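Local structure of spore germination protein B3 (Bacillus subtilis subsp. subtilis, 3N54) at residues 184-195 and 295-303. The protein takes part, as a membrane lipoprotein, in the spore's germination response to the mixture of L-asparagine, glucose, fructose and potassium ions. Numbering follows the deposited sequence.
Sequences IIKRGSNKLVGF and LQHEYKTDP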
loop_
_atom_site.group_PDB
_atom_site.type_symbol
_atom_site.label_atom_id
_atom_site.label_comp_id
_atom_site.label_asym_id
_atom_site.label_seq_id
_atom_site.Cartn_x
_atom_site.Cartn_y
_atom_site.Cartn_z
ATOM N N ILE A 184 -1.194 2.007 5.005
ATOM C CA ILE A 184 -0.171 2.990 5.331
ATOM C C ILE A 184 0.967 2.282 6.050
ATOM O O ILE A 184 0.781 1.796 7.159
ATOM C CB ILE A 184 -0.722 4.109 6.243
ATOM C CG1 ILE A 184 -1.986 4.735 5.648
ATOM C CG2 ILE A 184 0.338 5.180 6.473
ATOM C CD1 ILE A 184 -2.766 5.584 6.645
ATOM N N ILE A 185 2.135 2.216 5.413
ATOM C CA ILE A 185 3.310 1.578 5.995
ATOM C C ILE A 185 4.205 2.659 6.584
ATOM O O ILE A 185 4.616 3.586 5.886
ATOM C CB ILE A 185 4.117 0.758 4.947
ATOM C CG1 ILE A 185 3.200 -0.171 4.140
ATOM C CG2 ILE A 185 5.211 -0.045 5.626
ATOM C CD1 ILE A 185 2.387 -1.132 4.986
ATOM N N LYS A 186 4.496 2.551 7.875
ATOM C CA LYS A 186 5.278 3.570 8.560
ATOM C C LYS A 186 6.772 3.271 8.495
ATOM O O LYS A 186 7.189 2.116 8.555
ATOM C CB LYS A 186 4.830 3.695 10.012
ATOM C CG LYS A 186 5.437 4.885 10.752
ATOM C CD LYS A 186 4.686 5.135 12.032
ATOM C CE LYS A 186 5.133 6.399 12.742
ATOM N NZ LYS A 186 4.045 6.827 13.696
ATOM N N ARG A 187 7.563 4.334 8.383
ATOM C CA ARG A 187 9.018 4.238 8.296
ATOM C C ARG A 187 9.596 3.640 9.568
ATOM O O ARG A 187 8.954 3.658 10.620
ATOM C CB ARG A 187 9.623 5.620 8.041
ATOM C CG ARG A 187 9.635 6.573 9.252
ATOM C CD ARG A 187 9.136 7.974 8.882
ATOM N NE ARG A 187 9.658 8.424 7.594
ATOM C CZ ARG A 187 9.041 9.264 6.762
ATOM N NH1 ARG A 187 7.852 9.779 7.049
ATOM N NH2 ARG A 187 9.620 9.576 5.609
ATOM N N GLY A 188 10.810 3.113 9.465
ATOM C CA GLY A 188 11.481 2.491 10.599
ATOM C C GLY A 188 10.935 1.100 10.859
ATOM O O GLY A 188 11.588 0.102 10.548
ATOM N N SER A 189 9.731 1.037 11.424
ATOM C CA SER A 189 9.097 -0.239 11.742
ATOM C C SER A 189 8.750 -1.024 10.484
ATOM O O SER A 189 8.779 -2.253 10.477
ATOM C CB SER A 189 7.822 -0.010 12.541
ATOM O OG SER A 189 6.847 0.636 11.737
ATOM N N ASN A 190 8.395 -0.302 9.424
ATOM C CA ASN A 190 7.992 -0.921 8.177
ATOM C C ASN A 190 6.704 -1.738 8.395
ATOM O O ASN A 190 6.478 -2.755 7.737
ATOM C CB ASN A 190 9.141 -1.795 7.665
ATOM C CG ASN A 190 9.391 -1.653 6.188
ATOM O OD1 ASN A 190 8.792 -0.837 5.501
ATOM N ND2 ASN A 190 10.305 -2.453 5.696
ATOM N N LYS A 191 5.872 -1.278 9.331
ATOM C CA LYS A 191 4.612 -1.925 9.673
ATOM C C LYS A 191 3.433 -1.098 9.195
ATOM O O LYS A 191 3.528 0.132 9.063
ATOM C CB LYS A 191 4.496 -2.115 11.185
ATOM C CG LYS A 191 5.498 -3.084 11.756
ATOM C CD LYS A 191 5.348 -3.226 13.262
ATOM C CE LYS A 191 6.369 -4.206 13.818
ATOM N NZ LYS A 191 6.189 -4.435 15.272
ATOM N N LEU A 192 2.314 -1.771 8.945
ATOM C CA LEU A 192 1.099 -1.081 8.540
ATOM C C LEU A 192 0.461 -0.488 9.796
ATOM O O LEU A 192 0.229 -1.204 10.774
ATOM C CB LEU A 192 0.143 -2.024 7.799
ATOM C CG LEU A 192 -1.216 -1.445 7.365
ATOM C CD1 LEU A 192 -1.716 -2.088 6.065
ATOM C CD2 LEU A 192 -2.274 -1.566 8.483
ATOM N N VAL A 193 0.204 0.821 9.774
ATOM C CA VAL A 193 -0.366 1.522 10.936
ATOM C C VAL A 193 -1.826 1.919 10.724
ATOM O O VAL A 193 -2.483 2.380 11.657
ATOM C CB VAL A 193 0.463 2.766 11.317
ATOM C CG1 VAL A 193 1.868 2.353 11.777
ATOM C CG2 VAL A 193 0.532 3.753 10.160
ATOM N N GLY A 194 -2.333 1.732 9.511
ATOM C CA GLY A 194 -3.742 1.990 9.224
ATOM C C GLY A 194 -4.055 1.889 7.744
ATOM O O GLY A 194 -3.163 1.634 6.935
ATOM N N PHE A 195 -5.326 2.092 7.406
ATOM C CA PHE A 195 -5.793 2.118 6.021
ATOM C C PHE A 195 -6.493 3.437 5.701
ATOM O O PHE A 195 -7.107 4.055 6.561
ATOM C CB PHE A 195 -6.818 1.015 5.755
ATOM C CG PHE A 195 -6.259 -0.374 5.759
ATOM C CD1 PHE A 195 -5.766 -0.940 4.592
ATOM C CD2 PHE A 195 -6.262 -1.133 6.918
ATOM C CE1 PHE A 195 -5.273 -2.234 4.586
ATOM C CE2 PHE A 195 -5.766 -2.421 6.920
ATOM C CZ PHE A 195 -5.273 -2.974 5.754
ATOM N N LEU A 295 -3.521 11.758 8.763
ATOM C CA LEU A 295 -2.092 11.504 8.558
ATOM C C LEU A 295 -1.257 12.190 9.634
ATOM O O LEU A 295 -0.326 11.600 10.185
ATOM C CB LEU A 295 -1.639 11.964 7.168
ATOM C CG LEU A 295 -2.181 11.177 5.968
ATOM C CD1 LEU A 295 -1.656 11.766 4.671
ATOM C CD2 LEU A 295 -1.822 9.698 6.066
ATOM N N GLN A 296 -1.615 13.428 9.957
ATOM C CA GLN A 296 -0.862 14.195 10.949
ATOM C C GLN A 296 -1.096 13.769 12.398
ATOM O O GLN A 296 -0.143 13.678 13.166
ATOM C CB GLN A 296 -1.169 15.684 10.807
ATOM C CG GLN A 296 -0.506 16.330 9.613
ATOM C CD GLN A 296 -0.907 17.783 9.474
ATOM O OE1 GLN A 296 -2.070 18.087 9.239
ATOM N NE2 GLN A 296 0.056 18.687 9.619
ATOM N N HIS A 297 -2.342 13.493 12.769
ATOM C CA HIS A 297 -2.674 13.293 14.188
ATOM C C HIS A 297 -3.219 11.915 14.569
ATOM O O HIS A 297 -3.264 11.595 15.757
ATOM C CB HIS A 297 -3.641 14.394 14.639
ATOM C CG HIS A 297 -3.187 15.771 14.259
ATOM N ND1 HIS A 297 -2.051 16.351 14.783
ATOM C CD2 HIS A 297 -3.704 16.673 13.393
ATOM C CE1 HIS A 297 -1.891 17.553 14.260
ATOM N NE2 HIS A 297 -2.882 17.774 13.415
ATOM N N GLU A 298 -3.638 11.109 13.598
ATOM C CA GLU A 298 -4.058 9.740 13.895
ATOM C C GLU A 298 -2.879 8.798 13.634
ATOM O O GLU A 298 -2.429 8.108 14.540
ATOM C CB GLU A 298 -5.277 9.323 13.068
ATOM C CG GLU A 298 -5.899 7.993 13.510
ATOM C CD GLU A 298 -7.045 7.527 12.621
ATOM O OE1 GLU A 298 -7.594 6.452 12.904
ATOM O OE2 GLU A 298 -7.403 8.216 11.642
ATOM N N TYR A 299 -2.377 8.791 12.402
ATOM C CA TYR A 299 -1.278 7.894 12.012
ATOM C C TYR A 299 0.106 8.504 12.255
ATOM O O TYR A 299 1.076 7.772 12.442
ATOM C CB TYR A 299 -1.447 7.440 10.554
ATOM C CG TYR A 299 -2.802 6.822 10.332
ATOM C CD1 TYR A 299 -3.725 7.397 9.462
ATOM C CD2 TYR A 299 -3.195 5.705 11.059
ATOM C CE1 TYR A 299 -4.991 6.842 9.294
ATOM C CE2 TYR A 299 -4.454 5.149 10.903
ATOM C CZ TYR A 299 -5.343 5.720 10.016
ATOM O OH TYR A 299 -6.586 5.158 9.862
ATOM N N LYS A 300 0.189 9.832 12.251
ATOM C CA LYS A 300 1.429 10.550 12.549
ATOM C C LYS A 300 2.582 10.195 11.601
ATOM O O LYS A 300 3.731 10.017 12.036
ATOM C CB LYS A 300 1.853 10.315 14.008
ATOM C CG LYS A 300 0.802 10.716 15.046
ATOM C CD LYS A 300 1.308 10.451 16.460
ATOM C CE LYS A 300 0.290 10.858 17.508
ATOM N NZ LYS A 300 0.730 10.514 18.889
ATOM N N THR A 301 2.279 10.085 10.312
ATOM C CA THR A 301 3.328 9.874 9.324
ATOM C C THR A 301 2.935 10.426 7.955
ATOM O O THR A 301 1.752 10.582 7.645
ATOM C CB THR A 301 3.728 8.388 9.218
ATOM O OG1 THR A 301 5.049 8.297 8.670
ATOM C CG2 THR A 301 2.738 7.595 8.357
ATOM N N ASP A 302 3.960 10.742 7.169
ATOM C CA ASP A 302 3.830 11.278 5.823
ATOM C C ASP A 302 4.167 10.152 4.847
ATOM O O ASP A 302 5.347 9.863 4.627
ATOM C CB ASP A 302 4.776 12.481 5.657
ATOM C CG ASP A 302 5.130 12.787 4.194
ATOM O OD1 ASP A 302 4.366 12.418 3.275
ATOM O OD2 ASP A 302 6.196 13.415 3.969
ATOM N N PRO A 303 3.135 9.495 4.275
ATOM C CA PRO A 303 3.355 8.397 3.344
ATOM C C PRO A 303 3.275 8.825 1.878
ATOM O O PRO A 303 3.109 7.974 1.002
ATOM C CB PRO A 303 2.192 7.460 3.668
ATOM C CG PRO A 303 1.059 8.403 4.044
ATOM C CD PRO A 303 1.691 9.701 4.507
HETATM O O HOH W 1 5.140 9.127 14.354
HETATM O O HOH W 2 8.602 11.041 3.634
#
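The ring of Y299, in the last turn of helix 271-299, lies against the edge hairpin with one face on I184 and its CD2 and CE2 atoms close to the backbone of V193 and G194. I184 makes the CH-pi contact: CD1 sits 3.8 Å from the centroid of the Y299 ring, 26° off the normal and displaced toward CD1 and CE1 of the tyrosine. With CG1 of I184 anti to the carbonyl carbon and the chain extended beyond it, that methyl reaches the ring and L295 CD2, while CG2 is left to pack on T301 CG2 and P303 CB. On the other ring face lies CG of E298. G194, lacking a side chain, lets Y299 CE2 come within 3.6 Å of its CA, and V193 CG2 meets the tyrosine CB. Strands 177-186 and 191-196 form this antiparallel hairpin at one margin of a mixed five-stranded sheet; the axis of helix segment 295-299 makes 112° with strand segment 191-195, and the chain leaving the helix follows the hairpin past K186 to I184. The last turn, 295-299, is a wider pi-type one; K300 then leaves helical geometry with positive phi, and T301 N bonds back to L295 O. K186, CG anti to its amide nitrogen (chi1 -171°) and extended throughout, carries NZ to this end: it gives a weak hydrogen bond to Y299 O at 3.4 Å, and a water 2.6 Å from K186 NZ donates to K300 O. R187 bends at chi2 and chi3, bringing NH1 3.6 Å from T301 OG1; its main partner is D326, through a salt bridge, while T301 OG1 is hydrogen-bonded to S164 and D326. A second water, in the guanidinium plane, accepts from R187 NH2 and reaches D302 OD2 weakly, an oxygen that is also hydrogen-bonded to W325 NE1.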